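Local coordinates for putative glycoside hydrolase (Parabacteroides distasonis ATCC 8503, PDB 3GYC), which is a putative glycoside hydrolase with a TIM-barrel fold, probably acting on glycosidic bonds in carbohydrates, though its substrate is not established, at residues I19-F24 with T303-G308; D128-L133 with L189-T194. One frame throughout, in Å; residues are numbered along the deposited sequence.

Contact 1: residues I19-F24 with T303-G308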
ATOM      1  N   ILE A  19      -0.977  -3.678  -9.784  1.00 11.64           N
ATOM      2  CA  ILE A  19      -1.520  -2.674  -8.838  1.00 10.95           C
ATOM      3  C   ILE A  19      -0.588  -1.497  -8.602  1.00 12.48           C
ATOM      4  O   ILE A  19       0.622  -1.609  -8.759  1.00  9.76           O
ATOM      5  CB  ILE A  19      -1.938  -3.394  -7.480  1.00 11.93           C
ATOM      6  CG1 ILE A  19      -2.774  -2.505  -6.566  1.00 11.69           C
ATOM      7  CG2 ILE A  19      -0.720  -3.944  -6.677  1.00 10.43           C
ATOM      8  CD1 ILE A  19      -3.494  -3.325  -5.404  1.00 12.20           C
ATOM      9  N   THR A  20      -1.169  -0.338  -8.299  1.00 12.26           N
ATOM     10  CA  THR A  20      -0.417   0.810  -7.878  1.00 12.68           C
ATOM     11  C   THR A  20      -1.083   1.476  -6.627  1.00 13.51           C
ATOM     12  O   THR A  20      -2.285   1.501  -6.533  1.00 13.48           O
ATOM     13  CB  THR A  20      -0.291   1.861  -8.970  1.00 13.05           C
ATOM     14  OG1 THR A  20       0.502   2.903  -8.446  1.00 16.81           O
ATOM     15  CG2 THR A  20      -1.649   2.494  -9.362  1.00  9.83           C
HETATM   16  N   MSE A  21      -0.254   1.936  -5.699  1.00 13.35           N
HETATM   17  CA  MSE A  21      -0.688   2.703  -4.535  1.00 13.28           C
HETATM   18  C   MSE A  21      -0.885   4.176  -4.913  1.00 12.34           C
HETATM   19  O   MSE A  21       0.091   4.853  -5.315  1.00 12.82           O
HETATM   20  CB  MSE A  21       0.365   2.649  -3.443  1.00 12.69           C
HETATM   21  CG  MSE A  21      -0.015   3.495  -2.248  1.00 12.80           C
HETATM   22 SE   MSE A  21       1.497   3.807  -1.149  0.75  9.28          SE
HETATM   23  CE  MSE A  21       2.407   5.122  -2.280  1.00 12.08           C
ATOM     24  N   TRP A  22      -2.145   4.627  -4.899  1.00 12.36           N
ATOM     25  CA  TRP A  22      -2.477   6.051  -5.034  1.00 12.14           C
ATOM     26  C   TRP A  22      -2.852   6.681  -3.684  1.00 12.83           C
ATOM     27  O   TRP A  22      -3.229   7.869  -3.621  1.00 12.96           O
ATOM     28  CB  TRP A  22      -3.519   6.271  -6.116  1.00 11.89           C
ATOM     29  CG  TRP A  22      -2.943   6.271  -7.532  1.00 11.80           C
ATOM     30  CD1 TRP A  22      -1.682   5.932  -7.900  1.00 12.27           C
ATOM     31  CD2 TRP A  22      -3.659   6.508  -8.778  1.00 11.48           C
ATOM     32  NE1 TRP A  22      -1.524   6.037  -9.283  1.00 11.03           N
ATOM     33  CE2 TRP A  22      -2.718   6.409  -9.830  1.00 11.35           C
ATOM     34  CE3 TRP A  22      -4.945   6.926  -9.081  1.00 12.29           C
ATOM     35  CZ2 TRP A  22      -3.059   6.608 -11.150  1.00 11.48           C
ATOM     36  CZ3 TRP A  22      -5.272   7.127 -10.375  1.00 13.29           C
ATOM     37  CH2 TRP A  22      -4.339   6.962 -11.403  1.00 11.36           C
ATOM     38  N   ASP A  23      -2.702   5.880  -2.620  1.00 11.98           N
ATOM     39  CA  ASP A  23      -2.733   6.322  -1.228  1.00 12.13           C
ATOM     40  C   ASP A  23      -3.829   7.380  -0.948  1.00 11.97           C
ATOM     41  O   ASP A  23      -4.992   7.140  -1.220  1.00 12.00           O
ATOM     42  CB  ASP A  23      -1.310   6.787  -0.825  1.00 10.73           C
ATOM     43  CG  ASP A  23      -0.715   7.840  -1.823  1.00 13.80           C
ATOM     44  OD1 ASP A  23      -0.169   7.415  -2.881  1.00 13.64           O
ATOM     45  OD2 ASP A  23      -0.851   9.070  -1.585  1.00 12.00           O
ATOM     46  N   PHE A  24      -3.443   8.525  -0.404  1.00 11.56           N
ATOM     47  CA  PHE A  24      -4.364   9.636  -0.166  1.00 12.57           C
ATOM     48  C   PHE A  24      -4.149  10.732  -1.233  1.00 14.23           C
ATOM     49  O   PHE A  24      -4.871  11.730  -1.266  1.00 14.73           O
ATOM     50  CB  PHE A  24      -4.227  10.147   1.286  1.00 11.35           C
ATOM     51  CG  PHE A  24      -2.824  10.150   1.827  1.00 13.41           C
ATOM     52  CD1 PHE A  24      -1.999  11.270   1.674  1.00 15.41           C
ATOM     53  CD2 PHE A  24      -2.327   9.052   2.509  1.00 12.63           C
ATOM     54  CE1 PHE A  24      -0.675  11.259   2.219  1.00 15.63           C
ATOM     55  CE2 PHE A  24      -1.036   9.049   3.039  1.00 13.66           C
ATOM     56  CZ  PHE A  24      -0.219  10.156   2.882  1.00 15.14           C
ATOM     57  N   THR A 303       1.852  -6.684  -2.815  1.00 14.01           N
ATOM     58  CA  THR A 303       2.854  -5.700  -2.417  1.00 11.87           C
ATOM     59  C   THR A 303       2.562  -4.435  -3.216  1.00 13.00           C
ATOM     60  O   THR A 303       2.503  -4.485  -4.448  1.00 12.30           O
ATOM     61  CB  THR A 303       4.336  -6.200  -2.609  1.00 12.70           C
ATOM     62  OG1 THR A 303       4.639  -7.247  -1.667  1.00 12.13           O
ATOM     63  CG2 THR A 303       5.352  -5.036  -2.390  1.00 12.27           C
ATOM     64  N   THR A 304       2.317  -3.304  -2.522  1.00 12.19           N
ATOM     65  CA  THR A 304       2.050  -2.022  -3.175  1.00 13.18           C
ATOM     66  C   THR A 304       3.111  -0.975  -2.840  1.00 13.18           C
ATOM     67  O   THR A 304       3.118   0.102  -3.425  1.00 14.68           O
ATOM     68  CB  THR A 304       0.651  -1.456  -2.789  1.00 13.79           C
ATOM     69  OG1 THR A 304       0.621  -1.154  -1.388  1.00 15.29           O
ATOM     70  CG2 THR A 304      -0.472  -2.462  -3.163  1.00 13.23           C
ATOM     71  N   GLU A 305       4.041  -1.304  -1.930  1.00 14.99           N
ATOM     72  CA  GLU A 305       5.103  -0.405  -1.541  1.00 14.86           C
ATOM     73  C   GLU A 305       6.423  -1.186  -1.655  1.00 14.18           C
ATOM     74  O   GLU A 305       6.660  -2.128  -0.931  1.00 14.18           O
ATOM     75  CB  GLU A 305       4.837   0.139  -0.140  1.00 16.22           C
ATOM     76  CG  GLU A 305       3.467   0.870  -0.002  1.00 19.07           C
ATOM     77  CD  GLU A 305       3.453   1.857   1.192  1.00 22.32           C
ATOM     78  OE1 GLU A 305       4.453   2.578   1.360  1.00 23.87           O
ATOM     79  OE2 GLU A 305       2.444   1.953   1.935  1.00 22.63           O
ATOM     80  N   CYS A 306       7.240  -0.765  -2.615  1.00 14.32           N
ATOM     81  CA  CYS A 306       8.367  -1.521  -3.084  1.00 14.55           C
ATOM     82  C   CYS A 306       9.021  -0.695  -4.192  1.00 15.83           C
ATOM     83  O   CYS A 306       8.489   0.381  -4.530  1.00 14.78           O
ATOM     84  CB  CYS A 306       7.794  -2.803  -3.686  1.00 14.40           C
ATOM     85  SG  CYS A 306       6.419  -2.376  -4.859  1.00 14.97           S
ATOM     86  N   TRP A 307      10.172  -1.114  -4.742  1.00 13.55           N
ATOM     87  CA  TRP A 307      10.974  -2.255  -4.304  1.00 14.26           C
ATOM     88  C   TRP A 307      12.387  -1.806  -3.941  1.00 14.41           C
ATOM     89  O   TRP A 307      13.163  -2.605  -3.417  1.00 16.47           O
ATOM     90  CB  TRP A 307      11.152  -3.326  -5.415  1.00 13.10           C
ATOM     91  CG  TRP A 307       9.893  -4.030  -5.887  1.00 12.66           C
ATOM     92  CD1 TRP A 307       9.177  -3.727  -6.980  1.00 11.19           C
ATOM     93  CD2 TRP A 307       9.253  -5.153  -5.281  1.00 12.30           C
ATOM     94  NE1 TRP A 307       8.094  -4.555  -7.088  1.00 12.50           N
ATOM     95  CE2 TRP A 307       8.130  -5.455  -6.064  1.00 11.79           C
ATOM     96  CE3 TRP A 307       9.516  -5.927  -4.147  1.00 11.47           C
ATOM     97  CZ2 TRP A 307       7.262  -6.478  -5.754  1.00 12.04           C
ATOM     98  CZ3 TRP A 307       8.659  -6.946  -3.840  1.00 11.37           C
ATOM     99  CH2 TRP A 307       7.539  -7.210  -4.641  1.00 12.85           C
ATOM    100  N   GLY A 308      12.746  -0.562  -4.272  1.00 15.44           N
ATOM    101  CA  GLY A 308      14.130  -0.050  -4.089  1.00 15.14           C
ATOM    102  C   GLY A 308      14.306   0.902  -2.926  1.00 16.04           C
ATOM    103  O   GLY A 308      14.711   0.499  -1.841  1.00 15.40           O
TER
HETATM  104  O   HOH W   1       2.360   1.097  -5.782  1.00 13.57           O
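This is a buried, mostly apolar contact with one water bridge, made close to the centre of the molecule between strand 17-23 and the loop that leaves strand 301-303. I19 meets T304 through methyl groups. The CG1 branch of I19 is anti to the backbone N (chi1 -168°), and its CG2 takes the crowded position between N and the carbonyl carbon, 3.8 Å from T304 CG2. The terminal I19 CD1 comes to 3.9 Å from that same T304 CG2, so one threonine methyl is touched by both branches of the isoleucine. T304 OG1 points elsewhere and is hydrogen-bonded to E232, while CG2 faces the isoleucine. An alanine at I19 would lose both branches and would probably loosen the packing around the T304 methyl. The two strands belong to the parallel eight-stranded sheet of a TIM barrel, where strand 340-343 lies between them; the contact therefore skips one strand and runs across the barrel interior. It sits toward the C-terminal end of the strands, where TIM-barrel enzymes carry their active sites, and so probably lies near the catalytic pocket. Two residues along the strand, M21, a selenomethionine in the crystal, sends CG anti to its N and then bends at chi3 (74°). M21 SE lies 3.6 Å from E305 CD, the two chains crossing obliquely. E305 OE2 forms a salt bridge with R55, which M21 also touches, and this pairing probably favours the ionised carboxylate. The backbones are joined through water: it accepts from M21 N at 2.7 Å and is hydrogen-bonded to T304 O, also at 2.7 Å.

Contact 2: residues D128-L133 with L189-T194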
ATOM      1  N   ASP A 128     -10.663   3.790  19.464  1.00 16.10           N
ATOM      2  CA  ASP A 128      -9.741   3.199  20.426  1.00 15.94           C
ATOM      3  C   ASP A 128     -10.010   1.756  20.838  1.00 15.05           C
ATOM      4  O   ASP A 128      -9.394   1.265  21.767  1.00 13.91           O
ATOM      5  CB  ASP A 128      -9.601   4.120  21.648  1.00 16.30           C
ATOM      6  CG  ASP A 128     -10.938   4.445  22.316  1.00 17.07           C
ATOM      7  OD1 ASP A 128     -11.966   3.791  22.023  1.00 16.76           O
ATOM      8  OD2 ASP A 128     -10.950   5.378  23.150  1.00 18.32           O
ATOM      9  N   THR A 129     -10.928   1.083  20.149  1.00 14.70           N
ATOM     10  CA  THR A 129     -11.173  -0.348  20.392  1.00 14.25           C
ATOM     11  C   THR A 129     -11.302  -0.999  19.004  1.00 14.37           C
ATOM     12  O   THR A 129     -11.660  -0.309  18.041  1.00 15.05           O
ATOM     13  CB  THR A 129     -12.456  -0.633  21.197  1.00 13.05           C
ATOM     14  OG1 THR A 129     -13.604  -0.362  20.380  1.00 12.16           O
ATOM     15  CG2 THR A 129     -12.496   0.186  22.486  1.00 11.36           C
ATOM     16  N   PRO A 130     -11.007  -2.311  18.890  1.00 14.73           N
ATOM     17  CA  PRO A 130     -11.172  -2.960  17.582  1.00 15.01           C
ATOM     18  C   PRO A 130     -12.634  -2.933  17.099  1.00 15.15           C
ATOM     19  O   PRO A 130     -12.888  -2.893  15.876  1.00 17.03           O
ATOM     20  CB  PRO A 130     -10.678  -4.392  17.825  1.00 16.01           C
ATOM     21  CG  PRO A 130     -10.750  -4.604  19.303  1.00 15.47           C
ATOM     22  CD  PRO A 130     -10.515  -3.248  19.916  1.00 15.85           C
ATOM     23  N   GLU A 131     -13.579  -2.915  18.044  1.00 15.06           N
ATOM     24  CA  GLU A 131     -14.994  -2.852  17.696  1.00 14.61           C
ATOM     25  C   GLU A 131     -15.352  -1.514  17.083  1.00 13.95           C
ATOM     26  O   GLU A 131     -16.108  -1.434  16.106  1.00 13.46           O
ATOM     27  CB  GLU A 131     -15.889  -3.158  18.903  1.00 15.75           C
ATOM     28  CG  GLU A 131     -15.729  -4.583  19.464  1.00 16.40           C
ATOM     29  CD  GLU A 131     -14.684  -4.701  20.586  1.00 18.45           C
ATOM     30  OE1 GLU A 131     -13.858  -3.780  20.776  1.00 19.23           O
ATOM     31  OE2 GLU A 131     -14.730  -5.713  21.328  1.00 20.51           O
ATOM     32  N   LYS A 132     -14.780  -0.456  17.627  1.00 13.99           N
ATOM     33  CA  LYS A 132     -15.015   0.877  17.090  1.00 14.64           C
ATOM     34  C   LYS A 132     -14.437   1.010  15.694  1.00 15.45           C
ATOM     35  O   LYS A 132     -15.067   1.597  14.798  1.00 15.29           O
ATOM     36  CB  LYS A 132     -14.413   1.925  18.014  1.00 15.14           C
ATOM     37  CG  LYS A 132     -15.164   2.030  19.330  1.00 15.20           C
ATOM     38  CD  LYS A 132     -14.504   3.010  20.254  1.00 16.08           C
ATOM     39  CE  LYS A 132     -15.151   3.040  21.604  1.00 16.59           C
ATOM     40  NZ  LYS A 132     -14.535   4.100  22.472  1.00 17.03           N
ATOM     41  N   LEU A 133     -13.243   0.451  15.506  1.00 15.20           N
ATOM     42  CA  LEU A 133     -12.571   0.515  14.224  1.00 14.32           C
ATOM     43  C   LEU A 133     -13.391  -0.234  13.173  1.00 14.66           C
ATOM     44  O   LEU A 133     -13.565   0.253  12.059  1.00 15.03           O
ATOM     45  CB  LEU A 133     -11.158  -0.072  14.331  1.00 14.48           C
ATOM     46  CG  LEU A 133     -10.269   0.040  13.084  1.00 13.66           C
ATOM     47  CD1 LEU A 133     -10.107   1.502  12.709  1.00 15.17           C
ATOM     48  CD2 LEU A 133      -8.901  -0.606  13.266  1.00 13.04           C
ATOM     49  N   LEU A 189      -2.229  -8.800  17.756  1.00 16.67           N
ATOM     50  CA  LEU A 189      -2.937  -9.969  17.249  1.00 16.03           C
ATOM     51  C   LEU A 189      -4.382 -10.011  17.729  1.00 15.25           C
ATOM     52  O   LEU A 189      -5.283 -10.300  16.940  1.00 14.65           O
ATOM     53  CB  LEU A 189      -2.233 -11.269  17.666  1.00 16.78           C
ATOM     54  CG  LEU A 189      -0.841 -11.484  17.077  1.00 17.00           C
ATOM     55  CD1 LEU A 189      -0.244 -12.731  17.682  1.00 18.51           C
ATOM     56  CD2 LEU A 189      -0.870 -11.551  15.548  1.00 16.67           C
ATOM     57  N   ARG A 190      -4.596  -9.696  19.004  1.00 14.58           N
ATOM     58  CA  ARG A 190      -5.928  -9.735  19.604  1.00 14.92           C
ATOM     59  C   ARG A 190      -6.846  -8.676  19.022  1.00 14.61           C
ATOM     60  O   ARG A 190      -8.015  -8.922  18.763  1.00 14.60           O
ATOM     61  CB  ARG A 190      -5.844  -9.554  21.122  1.00 14.87           C
ATOM     62  CG  ARG A 190      -7.151  -9.851  21.841  1.00 15.78           C
ATOM     63  N   TRP A 191      -6.323  -7.477  18.874  1.00 14.63           N
ATOM     64  CA  TRP A 191      -7.056  -6.383  18.274  1.00 14.92           C
ATOM     65  C   TRP A 191      -7.478  -6.738  16.854  1.00 14.68           C
ATOM     66  O   TRP A 191      -8.642  -6.596  16.482  1.00 15.81           O
ATOM     67  CB  TRP A 191      -6.151  -5.147  18.227  1.00 15.10           C
ATOM     68  CG  TRP A 191      -6.732  -3.990  17.516  1.00 14.97           C
ATOM     69  CD1 TRP A 191      -6.964  -3.886  16.187  1.00 15.24           C
ATOM     70  CD2 TRP A 191      -7.106  -2.737  18.089  1.00 14.59           C
ATOM     71  NE1 TRP A 191      -7.492  -2.669  15.895  1.00 15.18           N
ATOM     72  CE2 TRP A 191      -7.592  -1.937  17.046  1.00 14.97           C
ATOM     73  CE3 TRP A 191      -7.086  -2.219  19.389  1.00 15.37           C
ATOM     74  CZ2 TRP A 191      -8.031  -0.622  17.245  1.00 15.23           C
ATOM     75  CZ3 TRP A 191      -7.534  -0.914  19.598  1.00 15.73           C
ATOM     76  CH2 TRP A 191      -8.006  -0.134  18.531  1.00 15.89           C
HETATM   77  N   MSE A 192      -6.507  -7.132  16.039  1.00 14.22           N
HETATM   78  CA  MSE A 192      -6.777  -7.480  14.656  1.00 14.73           C
HETATM   79  C   MSE A 192      -7.846  -8.562  14.586  1.00 14.67           C
HETATM   80  O   MSE A 192      -8.830  -8.410  13.874  1.00 15.33           O
HETATM   81  CB  MSE A 192      -5.509  -7.939  13.929  1.00 14.35           C
HETATM   82  CG  MSE A 192      -4.497  -6.832  13.716  1.00 13.63           C
HETATM   83 SE   MSE A 192      -3.084  -7.353  12.512  0.75 13.15          SE
HETATM   84  CE  MSE A 192      -2.143  -8.618  13.630  1.00 11.42           C
ATOM     85  N   LYS A 193      -7.688  -9.610  15.388  1.00 16.08           N
ATOM     86  CA  LYS A 193      -8.617 -10.732  15.345  1.00 17.04           C
ATOM     87  C   LYS A 193     -10.047 -10.267  15.658  1.00 16.28           C
ATOM     88  O   LYS A 193     -10.965 -10.553  14.889  1.00 15.84           O
ATOM     89  CB  LYS A 193      -8.167 -11.858  16.287  1.00 17.66           C
ATOM     90  CG  LYS A 193      -8.889 -13.179  16.044  1.00 18.25           C
ATOM     91  N   THR A 194     -10.227  -9.514  16.745  1.00 14.68           N
ATOM     92  CA  THR A 194     -11.558  -8.991  17.108  1.00 13.94           C
ATOM     93  C   THR A 194     -12.183  -8.096  16.036  1.00 15.07           C
ATOM     94  O   THR A 194     -13.404  -8.184  15.797  1.00 14.92           O
ATOM     95  CB  THR A 194     -11.517  -8.183  18.422  1.00 13.81           C
ATOM     96  OG1 THR A 194     -11.142  -9.053  19.494  1.00 13.69           O
ATOM     97  CG2 THR A 194     -12.878  -7.555  18.733  1.00 12.75           C
TER
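The indole of W191 lies with one face against P130 and the peptide just before it. P130 CD sits 3.8 Å from the centroid of the six-membered ring and 19° off its normal, a CH-pi contact, while T129 C lies over the same face, offset toward the rim, 3.4 Å from W191 CH2. The tryptophan gets there with CG anti to its backbone N (chi1 174°). At the ring edge, in plane, L133 CD2 approaches W191 NE1 at 3.6 Å; that N-H has a weak hydrogen bond to Y210. Beyond the ring, T194 carries the contact further: its CG2 is 3.7 Å from P130 CG, and T194 CG2 also touches E131 OE2, the bent glutamate chain crossing it obliquely. The face is thus set against the first turn of helix 130-146, which meets helix 186-200 on the outside of the barrel; the two follow successive strands, 109-113 and 153-157. T129 is the N-cap of that turn, its OG1 accepting from K132 N at 3.0 Å, and K132 NZ forms a salt bridge to the syn lone pair of D128 OD1. Polar bonds therefore fix the helix start from within its own segment, whereas the interface itself rests on dispersion and on C-H groups over an electron-rich ring, probably made more favourable by the positive end of the helix.

From the N terminus the chain enters strand 17-23, the first half of contact 1, then passes through strands 53-57 and 109-113 to reach the start of helix 130-146. Contact 2 closes the shorter loop: 55 residues, including strand 153-157, lie between D128-L133 and L189-T194. Much later, after strand 301-303, contact 1 closes a loop of 278 residues that encloses the whole of contact 2, so the pair nest and do not cross. Their centres are 25 Å apart and their nearest atoms about 15 Å, without touching. Contact 1 joins an early strand to the loop after a late one across the barrel interior, while contact 2 ties together two outer helices, 130-146 and 186-200.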